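Local coordinates for lipase (Acinetobacter baumannii, PDB 4OPM), which probably hydrolyses ester bonds of lipids, as expected for a putative triacylglycerol lipase with the alpha/beta-hydrolase fold, at residues T84-S87 against Q88-Y92; D159-Y162 against L163-L166; G172-N175 against Y176-K179; L210-Q213 against L214-L217; K219-T222 against P223-A227. All coordinates share one frame; numbering follows the deposited sequence.

Interaction 1 (T84-S87 against Q88-Y92)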
loop_
_atom_site.group_PDB
_atom_site.type_symbol
_atom_site.label_atom_id
_atom_site.label_comp_id
_atom_site.label_asym_id
_atom_site.label_seq_id
_atom_site.Cartn_x
_atom_site.Cartn_y
_atom_site.Cartn_z
ATOM N N THR A 84 5.411 -0.273 -13.842
ATOM C CA THR A 84 4.379 -1.150 -14.405
ATOM C C THR A 84 3.784 -0.447 -15.628
ATOM O O THR A 84 3.503 0.753 -15.565
ATOM C CB THR A 84 3.351 -1.542 -13.332
ATOM O OG1 THR A 84 3.995 -2.484 -12.474
ATOM C CG2 THR A 84 2.068 -2.166 -13.907
ATOM N N ILE A 85 3.620 -1.197 -16.734
ATOM C CA ILE A 85 3.115 -0.682 -18.006
ATOM C C ILE A 85 1.752 -1.297 -18.308
ATOM O O ILE A 85 1.560 -2.515 -18.221
ATOM C CB ILE A 85 4.119 -0.905 -19.190
ATOM C CG1 ILE A 85 5.535 -0.378 -18.859
ATOM C CG2 ILE A 85 3.597 -0.263 -20.499
ATOM C CD1 ILE A 85 6.655 -1.074 -19.644
ATOM N N VAL A 86 0.797 -0.430 -18.630
ATOM C CA VAL A 86 -0.574 -0.805 -18.999
ATOM C C VAL A 86 -0.958 -0.054 -20.281
ATOM O O VAL A 86 -0.249 0.870 -20.694
ATOM C CB VAL A 86 -1.597 -0.549 -17.856
ATOM C CG1 VAL A 86 -1.306 -1.432 -16.646
ATOM C CG2 VAL A 86 -1.634 0.925 -17.457
ATOM N N SER A 87 -2.099 -0.407 -20.866
ATOM C CA SER A 87 -2.599 0.256 -22.074
ATOM C C SER A 87 -3.020 1.704 -21.769
ATOM O O SER A 87 -3.236 2.063 -20.600
ATOM C CB SER A 87 -3.763 -0.531 -22.662
ATOM O OG SER A 87 -4.813 -0.626 -21.715
ATOM N N GLN A 88 -3.132 2.529 -22.830
ATOM C CA GLN A 88 -3.514 3.936 -22.695
ATOM C C GLN A 88 -4.954 4.087 -22.186
ATOM O O GLN A 88 -5.249 5.094 -21.534
ATOM C CB GLN A 88 -3.330 4.692 -24.025
ATOM C CG GLN A 88 -1.864 4.960 -24.404
ATOM C CD GLN A 88 -1.117 5.844 -23.424
ATOM O OE1 GLN A 88 -0.246 5.384 -22.675
ATOM N NE2 GLN A 88 -1.431 7.134 -23.413
ATOM N N ASP A 89 -5.829 3.071 -22.437
ATOM C CA ASP A 89 -7.235 3.067 -22.029
ATOM C C ASP A 89 -7.502 2.134 -20.826
ATOM O O ASP A 89 -8.646 1.709 -20.605
ATOM C CB ASP A 89 -8.105 2.641 -23.231
ATOM C CG ASP A 89 -7.958 1.178 -23.631
ATOM O OD1 ASP A 89 -6.805 0.673 -23.648
ATOM O OD2 ASP A 89 -8.994 0.522 -23.866
ATOM N N PHE A 90 -6.463 1.832 -20.027
ATOM C CA PHE A 90 -6.584 0.926 -18.885
ATOM C C PHE A 90 -7.684 1.320 -17.883
ATOM O O PHE A 90 -7.927 2.505 -17.628
ATOM C CB PHE A 90 -5.236 0.807 -18.151
ATOM C CG PHE A 90 -5.205 -0.277 -17.095
ATOM C CD1 PHE A 90 -5.181 -1.624 -17.455
ATOM C CD2 PHE A 90 -5.218 0.047 -15.739
ATOM C CE1 PHE A 90 -5.183 -2.628 -16.474
ATOM C CE2 PHE A 90 -5.220 -0.955 -14.761
ATOM C CZ PHE A 90 -5.212 -2.286 -15.134
ATOM N N ASP A 91 -8.336 0.295 -17.317
ATOM C CA ASP A 91 -9.365 0.418 -16.289
ATOM C C ASP A 91 -8.689 0.436 -14.891
ATOM O O ASP A 91 -8.289 -0.615 -14.367
ATOM C CB ASP A 91 -10.379 -0.735 -16.434
ATOM C CG ASP A 91 -11.368 -0.894 -15.293
ATOM O OD1 ASP A 91 -11.494 0.046 -14.468
ATOM O OD2 ASP A 91 -12.045 -1.937 -15.246
ATOM N N TYR A 92 -8.615 1.628 -14.271
ATOM C CA TYR A 92 -7.962 1.828 -12.976
ATOM C C TYR A 92 -8.903 1.666 -11.763
ATOM O O TYR A 92 -8.534 2.066 -10.651
ATOM C CB TYR A 92 -7.318 3.222 -12.928
ATOM C CG TYR A 92 -6.137 3.372 -13.855
ATOM C CD1 TYR A 92 -4.852 3.043 -13.436
ATOM C CD2 TYR A 92 -6.299 3.874 -15.144
ATOM C CE1 TYR A 92 -3.755 3.197 -14.281
ATOM C CE2 TYR A 92 -5.213 4.025 -16.004
ATOM C CZ TYR A 92 -3.942 3.682 -15.567
ATOM O OH TYR A 92 -2.862 3.837 -16.405
HETATM O O HOH W 1 -3.201 4.298 -19.003
#

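Interaction 2 (D159-Y162 against L163-L166)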
loop_
_atom_site.group_PDB
_atom_site.type_symbol
_atom_site.label_atom_id
_atom_site.label_comp_id
_atom_site.label_asym_id
_atom_site.label_seq_id
_atom_site.Cartn_x
_atom_site.Cartn_y
_atom_site.Cartn_z
ATOM N N ASP A 159 -16.018 13.686 1.038
ATOM C CA ASP A 159 -16.121 14.086 -0.359
ATOM C C ASP A 159 -14.794 13.775 -1.062
ATOM O O ASP A 159 -13.887 14.619 -1.054
ATOM C CB ASP A 159 -16.535 15.566 -0.518
ATOM C CG ASP A 159 -16.736 16.008 -1.963
ATOM O OD1 ASP A 159 -16.541 15.173 -2.879
ATOM O OD2 ASP A 159 -17.059 17.192 -2.180
ATOM N N PRO A 160 -14.689 12.575 -1.695
ATOM C CA PRO A 160 -13.433 12.183 -2.361
ATOM C C PRO A 160 -12.973 13.117 -3.487
ATOM O O PRO A 160 -11.860 12.909 -3.966
ATOM C CB PRO A 160 -13.713 10.767 -2.871
ATOM C CG PRO A 160 -14.816 10.277 -2.015
ATOM C CD PRO A 160 -15.669 11.475 -1.738
ATOM N N THR A 161 -13.773 14.156 -3.889
ATOM C CA THR A 161 -13.309 15.107 -4.906
ATOM C C THR A 161 -12.093 15.871 -4.321
ATOM O O THR A 161 -11.230 16.332 -5.067
ATOM C CB THR A 161 -14.443 16.037 -5.364
ATOM O OG1 THR A 161 -15.624 15.263 -5.615
ATOM C CG2 THR A 161 -14.081 16.824 -6.618
ATOM N N TYR A 162 -12.016 15.960 -2.968
ATOM C CA TYR A 162 -10.910 16.622 -2.276
ATOM C C TYR A 162 -9.584 15.847 -2.439
ATOM O O TYR A 162 -8.520 16.439 -2.239
ATOM C CB TYR A 162 -11.235 16.855 -0.807
ATOM C CG TYR A 162 -12.086 18.084 -0.598
ATOM C CD1 TYR A 162 -13.474 18.008 -0.637
ATOM C CD2 TYR A 162 -11.503 19.329 -0.379
ATOM C CE1 TYR A 162 -14.265 19.140 -0.449
ATOM C CE2 TYR A 162 -12.285 20.470 -0.194
ATOM C CZ TYR A 162 -13.665 20.367 -0.220
ATOM O OH TYR A 162 -14.431 21.491 -0.024
ATOM N N LEU A 163 -9.639 14.555 -2.870
ATOM C CA LEU A 163 -8.432 13.780 -3.183
ATOM C C LEU A 163 -7.654 14.444 -4.341
ATOM O O LEU A 163 -6.445 14.252 -4.449
ATOM C CB LEU A 163 -8.758 12.312 -3.536
ATOM C CG LEU A 163 -9.251 11.402 -2.398
ATOM C CD1 LEU A 163 -9.657 10.047 -2.936
ATOM C CD2 LEU A 163 -8.196 11.240 -1.290
ATOM N N LYS A 164 -8.337 15.266 -5.170
ATOM C CA LYS A 164 -7.676 15.988 -6.265
ATOM C C LYS A 164 -6.644 17.005 -5.738
ATOM O O LYS A 164 -5.683 17.301 -6.448
ATOM C CB LYS A 164 -8.701 16.696 -7.161
ATOM C CG LYS A 164 -9.518 15.715 -7.985
ATOM C CD LYS A 164 -10.619 16.433 -8.752
ATOM C CE LYS A 164 -11.466 15.475 -9.546
ATOM N NZ LYS A 164 -10.778 15.043 -10.792
ATOM N N GLN A 165 -6.839 17.528 -4.496
ATOM C CA GLN A 165 -5.911 18.490 -3.867
ATOM C C GLN A 165 -4.586 17.828 -3.482
ATOM O O GLN A 165 -3.600 18.525 -3.219
ATOM C CB GLN A 165 -6.544 19.121 -2.616
ATOM C CG GLN A 165 -7.836 19.909 -2.900
ATOM C CD GLN A 165 -8.352 20.673 -1.708
ATOM O OE1 GLN A 165 -7.997 20.421 -0.553
ATOM N NE2 GLN A 165 -9.251 21.603 -1.968
ATOM N N LEU A 166 -4.574 16.486 -3.424
ATOM C CA LEU A 166 -3.404 15.697 -3.039
ATOM C C LEU A 166 -2.586 15.223 -4.255
ATOM O O LEU A 166 -1.534 14.591 -4.077
ATOM C CB LEU A 166 -3.851 14.492 -2.186
ATOM C CG LEU A 166 -4.604 14.816 -0.881
ATOM C CD1 LEU A 166 -4.976 13.551 -0.149
ATOM C CD2 LEU A 166 -3.806 15.753 0.020
#

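Interaction 3 (G172-N175 against Y176-K179)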
loop_
_atom_site.group_PDB
_atom_site.type_symbol
_atom_site.label_atom_id
_atom_site.label_comp_id
_atom_site.label_asym_id
_atom_site.label_seq_id
_atom_site.Cartn_x
_atom_site.Cartn_y
_atom_site.Cartn_z
ATOM N N GLY A 172 6.435 21.819 -6.179
ATOM C CA GLY A 172 5.934 22.273 -4.890
ATOM C C GLY A 172 4.776 21.445 -4.369
ATOM O O GLY A 172 4.487 21.491 -3.170
ATOM N N ASP A 173 4.105 20.671 -5.254
ATOM C CA ASP A 173 2.973 19.833 -4.835
ATOM C C ASP A 173 3.386 18.687 -3.905
ATOM O O ASP A 173 2.597 18.317 -3.038
ATOM C CB ASP A 173 2.224 19.248 -6.030
ATOM C CG ASP A 173 1.350 20.221 -6.808
ATOM O OD1 ASP A 173 1.249 21.409 -6.393
ATOM O OD2 ASP A 173 0.770 19.801 -7.828
ATOM N N PHE A 174 4.594 18.115 -4.085
ATOM C CA PHE A 174 5.027 16.991 -3.249
ATOM C C PHE A 174 5.176 17.428 -1.789
ATOM O O PHE A 174 4.724 16.696 -0.909
ATOM C CB PHE A 174 6.309 16.347 -3.780
ATOM C CG PHE A 174 6.691 15.026 -3.144
ATOM C CD1 PHE A 174 5.715 14.141 -2.689
ATOM C CD2 PHE A 174 8.023 14.638 -3.064
ATOM C CE1 PHE A 174 6.073 12.916 -2.111
ATOM C CE2 PHE A 174 8.381 13.414 -2.486
ATOM C CZ PHE A 174 7.404 12.563 -2.015
ATOM N N ASN A 175 5.735 18.631 -1.538
ATOM C CA ASN A 175 5.848 19.167 -0.179
ATOM C C ASN A 175 4.464 19.319 0.465
ATOM O O ASN A 175 4.298 18.981 1.643
ATOM C CB ASN A 175 6.594 20.498 -0.155
ATOM C CG ASN A 175 8.077 20.327 0.093
ATOM O OD1 ASN A 175 8.912 20.775 -0.695
ATOM N ND2 ASN A 175 8.442 19.661 1.189
ATOM N N TYR A 176 3.464 19.780 -0.319
ATOM C CA TYR A 176 2.090 19.919 0.177
ATOM C C TYR A 176 1.533 18.541 0.578
ATOM O O TYR A 176 0.963 18.386 1.666
ATOM C CB TYR A 176 1.176 20.585 -0.879
ATOM C CG TYR A 176 -0.248 20.722 -0.382
ATOM C CD1 TYR A 176 -0.604 21.736 0.504
ATOM C CD2 TYR A 176 -1.218 19.778 -0.718
ATOM C CE1 TYR A 176 -1.898 21.831 1.014
ATOM C CE2 TYR A 176 -2.521 19.869 -0.220
ATOM C CZ TYR A 176 -2.851 20.893 0.652
ATOM O OH TYR A 176 -4.121 20.990 1.160
ATOM N N LEU A 177 1.706 17.543 -0.304
ATOM C CA LEU A 177 1.235 16.177 -0.054
ATOM C C LEU A 177 1.845 15.606 1.228
ATOM O O LEU A 177 1.108 15.063 2.055
ATOM C CB LEU A 177 1.549 15.248 -1.242
ATOM C CG LEU A 177 1.133 13.778 -1.068
ATOM C CD1 LEU A 177 -0.384 13.640 -0.984
ATOM C CD2 LEU A 177 1.681 12.918 -2.187
ATOM N N LEU A 178 3.170 15.758 1.406
ATOM C CA LEU A 178 3.865 15.239 2.595
ATOM C C LEU A 178 3.302 15.843 3.879
ATOM O O LEU A 178 3.190 15.131 4.883
ATOM C CB LEU A 178 5.376 15.491 2.531
ATOM C CG LEU A 178 6.130 14.839 1.366
ATOM C CD1 LEU A 178 7.542 15.378 1.265
ATOM C CD2 LEU A 178 6.183 13.358 1.511
ATOM N N LYS A 179 2.916 17.138 3.834
ATOM C CA LYS A 179 2.338 17.846 4.986
ATOM C C LYS A 179 0.970 17.267 5.358
ATOM O O LYS A 179 0.550 17.396 6.510
ATOM C CB LYS A 179 2.217 19.356 4.718
ATOM C CG LYS A 179 3.562 20.077 4.839
ATOM C CD LYS A 179 3.476 21.546 4.422
ATOM C CE LYS A 179 4.695 22.350 4.830
ATOM N NZ LYS A 179 5.886 22.045 3.992
HETATM O O HOH W 2 6.640 18.913 3.213
#

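Interaction 4 (L210-Q213 against L214-L217)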
loop_
_atom_site.group_PDB
_atom_site.type_symbol
_atom_site.label_atom_id
_atom_site.label_comp_id
_atom_site.label_asym_id
_atom_site.label_seq_id
_atom_site.Cartn_x
_atom_site.Cartn_y
_atom_site.Cartn_z
ATOM N N LEU A 210 -7.162 7.189 -11.757
ATOM C CA LEU A 210 -7.365 6.388 -10.545
ATOM C C LEU A 210 -8.321 7.119 -9.592
ATOM O O LEU A 210 -9.295 6.532 -9.117
ATOM C CB LEU A 210 -6.010 6.116 -9.854
ATOM C CG LEU A 210 -5.209 4.942 -10.391
ATOM C CD1 LEU A 210 -3.708 5.194 -10.263
ATOM C CD2 LEU A 210 -5.572 3.663 -9.661
ATOM N N VAL A 211 -8.056 8.420 -9.348
ATOM C CA VAL A 211 -8.865 9.274 -8.466
ATOM C C VAL A 211 -10.301 9.388 -9.010
ATOM O O VAL A 211 -11.246 9.222 -8.246
ATOM C CB VAL A 211 -8.205 10.660 -8.258
ATOM C CG1 VAL A 211 -9.178 11.673 -7.654
ATOM C CG2 VAL A 211 -6.965 10.515 -7.377
ATOM N N ASP A 212 -10.469 9.626 -10.321
ATOM C CA ASP A 212 -11.820 9.737 -10.892
ATOM C C ASP A 212 -12.623 8.451 -10.678
ATOM O O ASP A 212 -13.821 8.525 -10.373
ATOM C CB ASP A 212 -11.745 10.091 -12.379
ATOM C CG ASP A 212 -11.339 11.535 -12.619
ATOM O OD1 ASP A 212 -11.611 12.386 -11.734
ATOM O OD2 ASP A 212 -10.849 11.836 -13.729
ATOM N N GLN A 213 -11.953 7.283 -10.808
ATOM C CA GLN A 213 -12.547 5.956 -10.614
ATOM C C GLN A 213 -12.944 5.769 -9.146
ATOM O O GLN A 213 -13.984 5.178 -8.850
ATOM C CB GLN A 213 -11.561 4.851 -11.052
ATOM C CG GLN A 213 -11.285 4.791 -12.556
ATOM C CD GLN A 213 -12.453 4.280 -13.349
ATOM O OE1 GLN A 213 -12.765 3.087 -13.342
ATOM N NE2 GLN A 213 -13.112 5.174 -14.066
ATOM N N LEU A 214 -12.093 6.281 -8.218
ATOM C CA LEU A 214 -12.349 6.196 -6.777
ATOM C C LEU A 214 -13.578 7.024 -6.402
ATOM O O LEU A 214 -14.421 6.567 -5.630
ATOM C CB LEU A 214 -11.139 6.713 -5.990
ATOM C CG LEU A 214 -10.128 5.708 -5.570
ATOM C CD1 LEU A 214 -8.981 6.413 -4.853
ATOM C CD2 LEU A 214 -10.757 4.666 -4.623
ATOM N N ILE A 215 -13.684 8.238 -6.976
ATOM C CA ILE A 215 -14.816 9.141 -6.766
ATOM C C ILE A 215 -16.107 8.432 -7.218
ATOM O O ILE A 215 -17.076 8.397 -6.460
ATOM C CB ILE A 215 -14.587 10.497 -7.496
ATOM C CG1 ILE A 215 -13.426 11.304 -6.836
ATOM C CG2 ILE A 215 -15.880 11.333 -7.546
ATOM C CD1 ILE A 215 -12.909 12.443 -7.706
ATOM N N ALA A 216 -16.089 7.830 -8.430
ATOM C CA ALA A 216 -17.235 7.099 -8.986
ATOM C C ALA A 216 -17.582 5.872 -8.119
ATOM O O ALA A 216 -18.765 5.644 -7.869
ATOM C CB ALA A 216 -16.954 6.671 -10.418
ATOM N N LEU A 217 -16.565 5.114 -7.628
ATOM C CA LEU A 217 -16.770 3.936 -6.770
ATOM C C LEU A 217 -17.472 4.332 -5.460
ATOM O O LEU A 217 -18.423 3.657 -5.035
ATOM C CB LEU A 217 -15.428 3.230 -6.478
ATOM C CG LEU A 217 -15.520 1.859 -5.811
ATOM C CD1 LEU A 217 -15.921 0.772 -6.819
ATOM C CD2 LEU A 217 -14.182 1.490 -5.177
#

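Interaction 5 (K219-T222 against P223-A227)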
loop_
_atom_site.group_PDB
_atom_site.type_symbol
_atom_site.label_atom_id
_atom_site.label_comp_id
_atom_site.label_asym_id
_atom_site.label_seq_id
_atom_site.Cartn_x
_atom_site.Cartn_y
_atom_site.Cartn_z
ATOM N N LYS A 219 -19.481 6.826 -5.070
ATOM C CA LYS A 219 -20.864 7.198 -5.386
ATOM C C LYS A 219 -21.746 5.967 -5.500
ATOM O O LYS A 219 -22.944 6.053 -5.225
ATOM C CB LYS A 219 -20.960 8.007 -6.687
ATOM C CG LYS A 219 -20.420 9.419 -6.557
ATOM C CD LYS A 219 -20.452 10.154 -7.878
ATOM C CE LYS A 219 -19.836 11.522 -7.746
ATOM N NZ LYS A 219 -19.605 12.151 -9.074
ATOM N N VAL A 220 -21.173 4.832 -5.947
ATOM C CA VAL A 220 -21.918 3.583 -6.161
ATOM C C VAL A 220 -22.136 2.825 -4.842
ATOM O O VAL A 220 -23.257 2.399 -4.560
ATOM C CB VAL A 220 -21.215 2.671 -7.208
ATOM C CG1 VAL A 220 -21.907 1.309 -7.326
ATOM C CG2 VAL A 220 -21.149 3.349 -8.573
ATOM N N TYR A 221 -21.058 2.632 -4.063
ATOM C CA TYR A 221 -21.091 1.837 -2.844
ATOM C C TYR A 221 -21.160 2.698 -1.583
ATOM O O TYR A 221 -20.809 3.878 -1.585
ATOM C CB TYR A 221 -19.885 0.871 -2.809
ATOM C CG TYR A 221 -19.943 -0.104 -3.968
ATOM C CD1 TYR A 221 -20.888 -1.127 -3.996
ATOM C CD2 TYR A 221 -19.087 0.026 -5.059
ATOM C CE1 TYR A 221 -20.987 -1.995 -5.085
ATOM C CE2 TYR A 221 -19.173 -0.838 -6.156
ATOM C CZ TYR A 221 -20.125 -1.851 -6.159
ATOM O OH TYR A 221 -20.240 -2.725 -7.208
ATOM N N THR A 222 -21.668 2.100 -0.515
ATOM C CA THR A 222 -21.891 2.781 0.761
ATOM C C THR A 222 -21.221 2.053 1.932
ATOM O O THR A 222 -20.729 0.940 1.730
ATOM C CB THR A 222 -23.416 2.789 1.030
ATOM O OG1 THR A 222 -23.843 1.441 1.272
ATOM C CG2 THR A 222 -24.242 3.461 -0.081
ATOM N N PRO A 223 -21.290 2.574 3.191
ATOM C CA PRO A 223 -20.771 1.793 4.332
ATOM C C PRO A 223 -21.534 0.459 4.483
ATOM O O PRO A 223 -20.937 -0.523 4.900
ATOM C CB PRO A 223 -20.991 2.724 5.526
ATOM C CG PRO A 223 -21.054 4.089 4.938
ATOM C CD PRO A 223 -21.799 3.883 3.646
ATOM N N ASP A 224 -22.827 0.399 4.074
ATOM C CA ASP A 224 -23.607 -0.852 4.061
ATOM C C ASP A 224 -22.940 -1.893 3.143
ATOM O O ASP A 224 -22.782 -3.044 3.538
ATOM C CB ASP A 224 -25.058 -0.610 3.618
ATOM C CG ASP A 224 -26.000 -0.154 4.717
ATOM O OD1 ASP A 224 -25.580 -0.137 5.897
ATOM O OD2 ASP A 224 -27.165 0.175 4.402
ATOM N N SER A 225 -22.507 -1.462 1.941
ATOM C CA SER A 225 -21.803 -2.320 0.970
ATOM C C SER A 225 -20.499 -2.838 1.561
ATOM O O SER A 225 -20.160 -4.015 1.407
ATOM C CB SER A 225 -21.490 -1.555 -0.319
ATOM O OG SER A 225 -22.555 -0.728 -0.752
ATOM N N PHE A 226 -19.780 -1.951 2.262
ATOM C CA PHE A 226 -18.496 -2.274 2.869
ATOM C C PHE A 226 -18.673 -3.295 3.994
ATOM O O PHE A 226 -17.831 -4.182 4.138
ATOM C CB PHE A 226 -17.820 -0.999 3.372
ATOM C CG PHE A 226 -16.402 -1.216 3.842
ATOM C CD1 PHE A 226 -15.381 -1.454 2.930
ATOM C CD2 PHE A 226 -16.087 -1.158 5.195
ATOM C CE1 PHE A 226 -14.070 -1.661 3.369
ATOM C CE2 PHE A 226 -14.776 -1.349 5.633
ATOM C CZ PHE A 226 -13.777 -1.605 4.716
ATOM N N ALA A 227 -19.785 -3.194 4.760
ATOM C CA ALA A 227 -20.101 -4.140 5.834
ATOM C C ALA A 227 -20.389 -5.531 5.249
ATOM O O ALA A 227 -19.987 -6.535 5.839
ATOM C CB ALA A 227 -21.283 -3.645 6.647
#

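Interaction 1 (T84-S87 against Q88-Y92)
Val86 lies over one face of the Phe90 ring, and Ser87, between them in sequence, supplies the backbone oxygen that folds the chain back. The methyl CG1 of Val86 sits 3.9 Å from the ring centroid of Phe90, only 9° off the ring normal, a well-centred CH-pi contact. The other methyl turns elsewhere: chi1 of -65° sets Val86 CG1 anti to the carbonyl carbon and leaves CG2 between the backbone N and the carbonyl carbon, from where CG2 reaches 3.7 Å from Phe90 CB and 3.3 Å from Tyr92 OH. Phe90 in turn sets its CD2 edge against the face of Tyr92, CD2 standing 3.6 Å above that ring plane and over its centre. Val86 thus touches both aromatic residues, and the three cluster mutually.

Ser87 works mainly through its carbonyl. Phe90 N donates to Ser87 O at 3.3 Å, and a water that donates to Ser87 O at 2.7 Å also donates to Tyr92 OH. The same phenol oxygen is hydrogen-bonded to Gln206 of helix 190-220. Ser87 OG lies 3.1 Å from Asp89 OD1, but its proton may go to another acceptor. Pro79 and Ile32 pack against Val86 and Phe90. The arrangement is a type I beta turn, Ser87 to Phe90, in the loop joining strand 72-76 to helix 94-107 of an alpha/beta hydrolase.

Interaction 2 (D159-Y162 against L163-L166)
The Tyr162 ring and the Gln165 amide are the flat groups here, lying side by side and pointing the same way with their planes 77° apart. Gln165 OE1 meets the ring at its edge and in its plane, 3.7 Å from Tyr162 CD2, and Asp159 O is another edge neighbour. The amide nitrogen approaches obliquely, with Gln165 NE2 3.6 Å from Tyr162 CD2. An extended chain beyond CG carries the Gln165 amide to the CD2/CE2 side of the ring.

Beneath them runs a 3-10 helix. Its bonds join each residue to the third one on: Leu163 N to Pro160 O at 3.0 Å, Lys164 N to Thr161 O at 3.1 Å and Gln165 N to Tyr162 O. This tight winding brings Leu163 CD1 to 4.1 Å from Pro160 CB, and it lays the aliphatic part of Lys164 across Thr161 CG2. The start of the helix is fixed by an Asx turn, in which Thr161 N donates to Asp159 OD1 at 3.1 Å, from above the carboxylate plane. Thr161 OG1 donates to the same Asp159 OD1 at 2.9 Å and from the same face, so a single residue grips this oxygen twice.

Lys164 then runs toward helix 190-220. Backbone hydrogen bonds thus do the joining between the two segments, while the aromatic and amide groups make van der Waals contact; the charged end is spent outside them, the Lys164 ammonium being paired with Gln208 OE1 by a hydrogen bond and with Asp212 by a salt bridge.

Interaction 3 (G172-N175 against Y176-K179)
Asn175 O is gripped from two directions: Lys179 N donates to it at 3.2 Å, and a water donates to it at 2.8 Å. That water also accepts from Asn175 ND2 at 2.8 Å and, weakly, from Lys179 NZ. One solvent molecule therefore links an amide, a carbonyl and an ammonium group, and it sets the Asn175 side chain against its own backbone. Lys179 reaches it because its chain, extended as far as CE, bends at the last torsion, chi4 74°, which turns NZ back toward Asn175.

The apolar pair is Phe174 and Leu178, one helical turn apart. Leu178 CG stands over one face of the Phe174 ring, 4.2 Å from the centroid and 19° off the normal, displaced toward the rim, while Leu178 CD2 is 3.7 Å from Phe174 CE1. Leu177 CD2 takes the ring's edge, 4.2 Å from Phe174 CD1. The whole makes up the first two turns of helix 173-181, with Gly172 at the N-cap. This helix belongs to the helical insertion between strands 137-143 and 237-242, where many alpha/beta hydrolases carry a cap over the active site; it is probably part of one.

Backbone bonds run i to i+4. Leu178 N donates to Phe174 O at 2.9 Å, whereas the bond from Tyr176 N to Gly172 O is weak. At the amino end, Glu197 OE2 accepts from both Gly172 N and Phe174 N, and Asp173 is held by Ser169 N and a salt bridge to Lys170. Phe174 and Leu177 also touch Met200 of helix 190-220.

Interaction 4 (L210-Q213 against L214-L217)
Val211 and Ile215 touch one turn apart on helix 190-220, a long helix of the insertion that follows strand 137-143 in the alpha/beta-hydrolase fold. The methyl CG1 of Val211 approaches Ile215 CD1 to 3.8 Å, and the two side chains cross at a slant. With chi1 at 165°, Val211 CG1 lies anti to the backbone N, leaning forward along the helix to meet Ile215. Ile215 CG1 is also only 3.3 Å from Val211 O, which accepts from Ile215 N at 2.9 Å, so Ile215 CG1 packs against the carbonyl that its own N-H uses.

Leu210 and Leu214 belong to another packed flank: Leu210 meets Leu97 and Tyr92, while Leu214 meets Val94. Against these stands the solvent side, marked by the exposed Ala216; Gln213 lies toward Asp91 and Ser93, and the Asp212 carboxylate is engaged by Lys164. The main chain spans both sides: Leu214 N bonds Leu210 O at 2.9 Å, and on the exposed side Ala216 N bonds Asp212 O at 3.1 Å. Of side-chain contact little remains there, the Ala216 CB methyl lying 3.6 Å from Asp212 O.

Interaction 5 (K219-T222 against P223-A227)
Thr222 and Ser225 are brought together by their first torsions: Thr222 OG1 stands between its backbone N and carbonyl carbon, chi1 68°, and Ser225 OG lies beside its own N, chi1 -42°. Thr222 is the N-cap of helix 223-231, and Ser225 is the third residue of that helix. Thr222 N donates to Ser225 OG at 3.0 Å with an almost straight N-H...O angle of 175°. This is the bond from the N-cap nitrogen to the N3 side chain that a capping box contains. Thr222 OG1 in turn approaches Ser225 N to 3.3 Å.

The first helical bond follows directly, with Phe226 N donating to Thr222 O at 3.1 Å. Pro223 occupies the first turn, where its lack of an N-H costs no backbone bond. Ser225 OG also sits at the edge of the Tyr221 ring, 3.7 Å from Tyr221 CD1, and so neighbours the ring edge as well as Thr222 N. Asp224 OD1 forms a salt bridge with Arg150, and Phe226 meets Phe149 edge-to-face. Packing at the junction is close: Thr222 CB and Pro223 CD are 3.3 Å apart.

All five contacts are local, and four lie at the surface; interaction 4 alone is partly buried. Interactions 2 to 5 belong to the largely helical insertion after strand 137-143, and interaction 1 to the loop before helix 94-107. Helix 190-220 is the common element: interaction 4 forms its later part, interaction 5 its end and the start of the next helix, and interactions 1 and 2 touch interaction 4, the latter also by the salt bridge of Lys164 with Asp212. Interaction 2 also packs on interaction 3. Chemistry follows place: a turn with a CH-pi contact and a ring edge against a ring face, a 3-10 segment, a water-bridged helix start, mid-helix aliphatic packing and a capped start.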